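Uncharacterized protein (Burkholderia vietnamiensis, PDB 5HAL) is a putative beta-lactamase of unestablished function whose MoaF-like, calycin-type beta-barrel may bind a small ligand in its interior. Local coordinates at residues E77-H85 / R95-L103. Numbering follows the deposited sequence.
Sequences EADRATVVH and RTFFTAASL. With EDO (1,2-ethanediol), chain B.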
ATOM      1  N   GLU A  77     -10.801  -2.841  -0.594  1.00 26.14           N
ATOM      2  CA  GLU A  77     -11.357  -1.598  -0.102  1.00 22.81           C
ATOM      3  C   GLU A  77     -12.866  -1.738   0.081  1.00 27.90           C
ATOM      4  O   GLU A  77     -13.473  -2.726  -0.338  1.00 29.02           O
ATOM      5  CB  GLU A  77     -10.988  -0.461  -1.071  1.00 31.09           C
ATOM      6  CG  GLU A  77      -9.821   0.376  -0.544  1.00 41.99           C
ATOM      7  CD  GLU A  77      -8.894   0.903  -1.606  1.00 43.73           C
ATOM      8  OE1 GLU A  77      -9.374   1.495  -2.595  1.00 47.02           O
ATOM      9  OE2 GLU A  77      -7.668   0.751  -1.437  1.00 38.23           O
ATOM     10  N   ALA A  78     -13.471  -0.728   0.714  1.00 26.37           N
ATOM     11  CA  ALA A  78     -14.892  -0.789   1.038  1.00 33.90           C
ATOM     12  C   ALA A  78     -15.752  -0.974  -0.202  1.00 33.86           C
ATOM     13  O   ALA A  78     -16.802  -1.624  -0.131  1.00 34.20           O
ATOM     14  CB  ALA A  78     -15.327   0.472   1.799  1.00 33.85           C
ATOM     15  N   ASP A  79     -15.349  -0.416  -1.344  1.00 27.49           N
ATOM     16  CA  ASP A  79     -16.162  -0.586  -2.540  1.00 27.00           C
ATOM     17  C   ASP A  79     -15.790  -1.853  -3.304  1.00 25.66           C
ATOM     18  O   ASP A  79     -16.250  -2.033  -4.439  1.00 24.43           O
ATOM     19  CB  ASP A  79     -16.082   0.664  -3.448  1.00 27.76           C
ATOM     20  CG  ASP A  79     -14.714   0.832  -4.127  1.00 31.86           C
ATOM     21  OD1 ASP A  79     -13.750   0.134  -3.757  1.00 27.53           O
ATOM     22  OD2 ASP A  79     -14.602   1.679  -5.037  1.00 34.55           O
ATOM     23  N   ARG A  80     -14.969  -2.725  -2.699  1.00 22.02           N
ATOM     24  CA  ARG A  80     -14.524  -4.048  -3.192  1.00 23.65           C
ATOM     25  C   ARG A  80     -13.427  -3.956  -4.250  1.00 27.96           C
ATOM     26  O   ARG A  80     -13.054  -4.991  -4.836  1.00 26.95           O
ATOM     27  CB  ARG A  80     -15.696  -4.901  -3.709  1.00 21.45           C
ATOM     28  CG  ARG A  80     -16.724  -5.261  -2.585  1.00 22.91           C
ATOM     29  CD  ARG A  80     -17.985  -5.866  -3.145  1.00 29.10           C
ATOM     30  NE  ARG A  80     -18.670  -4.923  -4.024  1.00 29.05           N
ATOM     31  CZ  ARG A  80     -19.299  -5.253  -5.144  1.00 31.30           C
ATOM     32  NH1 ARG A  80     -19.340  -6.519  -5.551  1.00 33.02           N
ATOM     33  NH2 ARG A  80     -19.891  -4.309  -5.866  1.00 36.12           N
ATOM     34  N   ALA A  81     -12.866  -2.772  -4.500  1.00 26.59           N
ATOM     35  CA  ALA A  81     -11.617  -2.695  -5.254  1.00 26.48           C
ATOM     36  C   ALA A  81     -10.526  -3.464  -4.516  1.00 25.99           C
ATOM     37  O   ALA A  81     -10.495  -3.481  -3.284  1.00 27.10           O
ATOM     38  CB  ALA A  81     -11.199  -1.231  -5.446  1.00 23.94           C
ATOM     39  N   THR A  82      -9.629  -4.118  -5.266  1.00 24.27           N
ATOM     40  CA  THR A  82      -8.551  -4.897  -4.658  1.00 22.85           C
ATOM     41  C   THR A  82      -7.190  -4.315  -5.012  1.00 28.09           C
ATOM     42  O   THR A  82      -6.986  -3.769  -6.105  1.00 25.93           O
ATOM     43  CB  THR A  82      -8.582  -6.369  -5.082  1.00 21.71           C
ATOM     44  OG1 THR A  82      -8.341  -6.468  -6.490  1.00 21.26           O
ATOM     45  CG2 THR A  82      -9.930  -6.985  -4.760  1.00 21.67           C
ATOM     46  N   VAL A  83      -6.251  -4.448  -4.074  1.00 22.88           N
ATOM     47  CA  VAL A  83      -4.919  -3.878  -4.206  1.00 23.29           C
ATOM     48  C   VAL A  83      -3.898  -4.921  -3.787  1.00 28.67           C
ATOM     49  O   VAL A  83      -4.035  -5.534  -2.725  1.00 23.32           O
ATOM     50  CB  VAL A  83      -4.749  -2.608  -3.352  1.00 26.38           C
ATOM     51  CG1 VAL A  83      -3.325  -2.048  -3.509  1.00 25.87           C
ATOM     52  CG2 VAL A  83      -5.795  -1.556  -3.741  1.00 23.96           C
ATOM     53  N   VAL A  84      -2.869  -5.113  -4.613  1.00 23.62           N
ATOM     54  CA  VAL A  84      -1.706  -5.917  -4.264  1.00 21.79           C
ATOM     55  C   VAL A  84      -0.477  -5.035  -4.418  1.00 25.91           C
ATOM     56  O   VAL A  84      -0.223  -4.505  -5.510  1.00 29.06           O
ATOM     57  CB  VAL A  84      -1.578  -7.166  -5.149  1.00 26.02           C
ATOM     58  CG1 VAL A  84      -0.284  -7.905  -4.829  1.00 27.32           C
ATOM     59  CG2 VAL A  84      -2.774  -8.084  -4.966  1.00 22.96           C
ATOM     60  N   HIS A  85       0.279  -4.882  -3.332  1.00 22.01           N
ATOM     61  CA  HIS A  85       1.597  -4.253  -3.331  1.00 20.36           C
ATOM     62  C   HIS A  85       2.685  -5.312  -3.259  1.00 29.84           C
ATOM     63  O   HIS A  85       2.573  -6.271  -2.492  1.00 27.62           O
ATOM     64  CB  HIS A  85       1.796  -3.347  -2.115  1.00 21.06           C
ATOM     65  CG  HIS A  85       1.218  -1.981  -2.246  1.00 25.40           C
ATOM     66  ND1 HIS A  85       1.767  -0.889  -1.603  1.00 25.20           N
ATOM     67  CD2 HIS A  85       0.119  -1.528  -2.896  1.00 24.14           C
ATOM     68  CE1 HIS A  85       1.041   0.183  -1.875  1.00 26.97           C
ATOM     69  NE2 HIS A  85       0.038  -0.179  -2.660  1.00 25.21           N
ATOM     70  N   ARG A  95       5.695  -1.887  -6.214  1.00 33.61           N
ATOM     71  CA  ARG A  95       5.030  -2.323  -7.434  1.00 28.15           C
ATOM     72  C   ARG A  95       3.607  -2.734  -7.087  1.00 34.53           C
ATOM     73  O   ARG A  95       3.397  -3.571  -6.200  1.00 31.40           O
ATOM     74  CB  ARG A  95       5.789  -3.477  -8.085  1.00 34.72           C
ATOM     75  CG  ARG A  95       5.185  -3.904  -9.402  1.00 52.63           C
ATOM     76  CD  ARG A  95       6.015  -4.990 -10.084  1.00 60.35           C
ATOM     77  NE  ARG A  95       7.388  -4.574 -10.363  1.00 67.48           N
ATOM     78  CZ  ARG A  95       7.732  -3.771 -11.362  1.00 62.62           C
ATOM     79  NH1 ARG A  95       6.796  -3.284 -12.167  1.00 57.58           N
ATOM     80  NH2 ARG A  95       9.005  -3.453 -11.551  1.00 60.43           N
ATOM     81  N   THR A  96       2.627  -2.143  -7.771  1.00 33.39           N
ATOM     82  CA  THR A  96       1.236  -2.300  -7.373  1.00 29.11           C
ATOM     83  C   THR A  96       0.374  -2.776  -8.531  1.00 30.03           C
ATOM     84  O   THR A  96       0.579  -2.412  -9.693  1.00 28.02           O
ATOM     85  CB  THR A  96       0.637  -0.989  -6.813  1.00 30.41           C
ATOM     86  OG1 THR A  96       0.546  -0.013  -7.854  1.00 35.84           O
ATOM     87  CG2 THR A  96       1.514  -0.445  -5.723  1.00 32.87           C
ATOM     88  N   PHE A  97      -0.613  -3.583  -8.171  1.00 25.03           N
ATOM     89  CA  PHE A  97      -1.646  -4.080  -9.061  1.00 26.22           C
ATOM     90  C   PHE A  97      -2.970  -3.745  -8.404  1.00 28.88           C
ATOM     91  O   PHE A  97      -3.200  -4.116  -7.250  1.00 30.60           O
ATOM     92  CB  PHE A  97      -1.501  -5.591  -9.264  1.00 23.19           C
ATOM     93  CG  PHE A  97      -0.121  -6.005  -9.719  1.00 27.19           C
ATOM     94  CD1 PHE A  97       0.155  -6.153 -11.067  1.00 23.05           C
ATOM     95  CD2 PHE A  97       0.899  -6.228  -8.797  1.00 30.07           C
ATOM     96  CE1 PHE A  97       1.444  -6.530 -11.508  1.00 26.28           C
ATOM     97  CE2 PHE A  97       2.179  -6.599  -9.226  1.00 28.10           C
ATOM     98  CZ  PHE A  97       2.443  -6.755 -10.593  1.00 24.12           C
ATOM     99  N   PHE A  98      -3.833  -3.042  -9.123  1.00 23.39           N
ATOM    100  CA  PHE A  98      -5.033  -2.456  -8.540  1.00 27.53           C
ATOM    101  C   PHE A  98      -6.195  -2.777  -9.471  1.00 25.80           C
ATOM    102  O   PHE A  98      -6.150  -2.454 -10.663  1.00 25.38           O
ATOM    103  CB  PHE A  98      -4.823  -0.938  -8.326  1.00 30.59           C
ATOM    104  CG  PHE A  98      -6.084  -0.140  -8.129  1.00 41.64           C
ATOM    105  CD1 PHE A  98      -6.393   0.909  -8.988  1.00 51.52           C
ATOM    106  CD2 PHE A  98      -6.942  -0.398  -7.059  1.00 52.01           C
ATOM    107  CE1 PHE A  98      -7.562   1.674  -8.801  1.00 56.72           C
ATOM    108  CE2 PHE A  98      -8.109   0.361  -6.864  1.00 51.62           C
ATOM    109  CZ  PHE A  98      -8.421   1.391  -7.736  1.00 48.49           C
ATOM    110  N   THR A  99      -7.193  -3.481  -8.952  1.00 23.95           N
ATOM    111  CA  THR A  99      -8.411  -3.781  -9.699  1.00 26.36           C
ATOM    112  C   THR A  99      -9.503  -2.906  -9.101  1.00 27.87           C
ATOM    113  O   THR A  99      -9.914  -3.122  -7.956  1.00 26.11           O
ATOM    114  CB  THR A  99      -8.787  -5.262  -9.617  1.00 21.50           C
ATOM    115  OG1 THR A  99      -7.688  -6.081 -10.047  1.00 23.48           O
ATOM    116  CG2 THR A  99     -10.003  -5.546 -10.501  1.00 21.05           C
ATOM    117  N   ALA A 100      -9.949  -1.907  -9.860  1.00 26.84           N
ATOM    118  CA  ALA A 100     -11.020  -1.038  -9.389  1.00 24.21           C
ATOM    119  C   ALA A 100     -12.334  -1.806  -9.310  1.00 26.22           C
ATOM    120  O   ALA A 100     -12.494  -2.877  -9.907  1.00 26.07           O
ATOM    121  CB  ALA A 100     -11.184   0.172 -10.306  1.00 21.43           C
ATOM    122  N   ALA A 101     -13.294  -1.239  -8.569  1.00 28.55           N
ATOM    123  CA  ALA A 101     -14.631  -1.832  -8.527  1.00 29.84           C
ATOM    124  C   ALA A 101     -15.225  -1.974  -9.926  1.00 31.03           C
ATOM    125  O   ALA A 101     -16.052  -2.860 -10.168  1.00 30.38           O
ATOM    126  CB  ALA A 101     -15.557  -0.993  -7.643  1.00 29.94           C
ATOM    127  N   SER A 102     -14.811  -1.119 -10.857  1.00 28.48           N
ATOM    128  CA  SER A 102     -15.229  -1.209 -12.249  1.00 32.39           C
ATOM    129  C   SER A 102     -14.546  -2.338 -13.010  1.00 33.05           C
ATOM    130  O   SER A 102     -14.911  -2.587 -14.169  1.00 28.38           O
ATOM    131  CB  SER A 102     -14.927   0.113 -12.952  1.00 34.68           C
ATOM    132  OG  SER A 102     -13.522   0.299 -12.993  1.00 34.12           O
ATOM    133  N   LEU A 103     -13.564  -3.007 -12.400  1.00 29.44           N
ATOM    134  CA  LEU A 103     -12.748  -4.082 -12.978  1.00 29.68           C
ATOM    135  C   LEU A 103     -11.694  -3.560 -13.950  1.00 28.61           C
ATOM    136  O   LEU A 103     -11.024  -4.381 -14.618  1.00 26.50           O
ATOM    137  CB  LEU A 103     -13.591  -5.163 -13.673  1.00 31.81           C
ATOM    138  CG  LEU A 103     -14.442  -6.050 -12.753  1.00 30.52           C
ATOM    139  CD1 LEU A 103     -15.321  -6.953 -13.570  1.00 28.57           C
ATOM    140  CD2 LEU A 103     -13.527  -6.879 -11.892  1.00 20.54           C
TER
HETATM  141  C1  EDO B 201      -2.851   1.438  -4.814  1.00 63.28           C
HETATM  142  O1  EDO B 201      -1.692   1.648  -3.989  1.00 51.30           O
HETATM  143  C2  EDO B 201      -3.946   2.430  -4.439  1.00 64.84           C
HETATM  144  O2  EDO B 201      -5.015   2.408  -5.393  1.00 65.11           O
HETATM  145  O   HOH W   1     -12.968   1.398  -7.230  1.00 33.42           O
HETATM  146  O   HOH W   2      -5.902  -6.522  -7.885  1.00 23.13           O
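H85 and T96 meet as a non-hydrogen-bonded pair in the antiparallel hairpin of strands 82-88 and 93-99, part of the eight-stranded barrel of this calycin-clan protein. The methyl CG2 of T96 lies over one face of the imidazole, 3.6 Å from the ring centroid, in a CH-pi contact displaced toward the rim, 3.3 Å from H85 CD2. V83 and F98 project from the same face of the sheet, V83 CG2 touching F98 CD2 at 3.7 Å; A81, just before the strand, brings its CB to 3.8 Å from F98 CE2. With CG anti to the backbone N (chi1 162°), the phenyl ring reaches both neighbours. A 1,2-ethanediol, probably from the crystallisation liquor, lies between H85, V83 and F98, its O2 over one face of the F98 ring and A100 N over the opposite face. On the other side of the sheet, T82 OG1 and T99 OG1, 3.6 Å apart, share a water. Paired backbone bonds join T82 with T99 and V84 with F97, the straightest being V84 N to F97 O (2.8 Å, 169°). In the flanking loops, another water donates to D79 OD2 and accepts from A101 N, while D79 OD1 closes an Asx turn onto A81 N. Farther out, H85 ND1 is hydrogen-bonded to D87 OD2 and the W75 ring meets the imidazole at about 50°, which probably helps to fix its rotation; H85 NE2 is hydrogen-bonded to diol O1 at 2.8 Å.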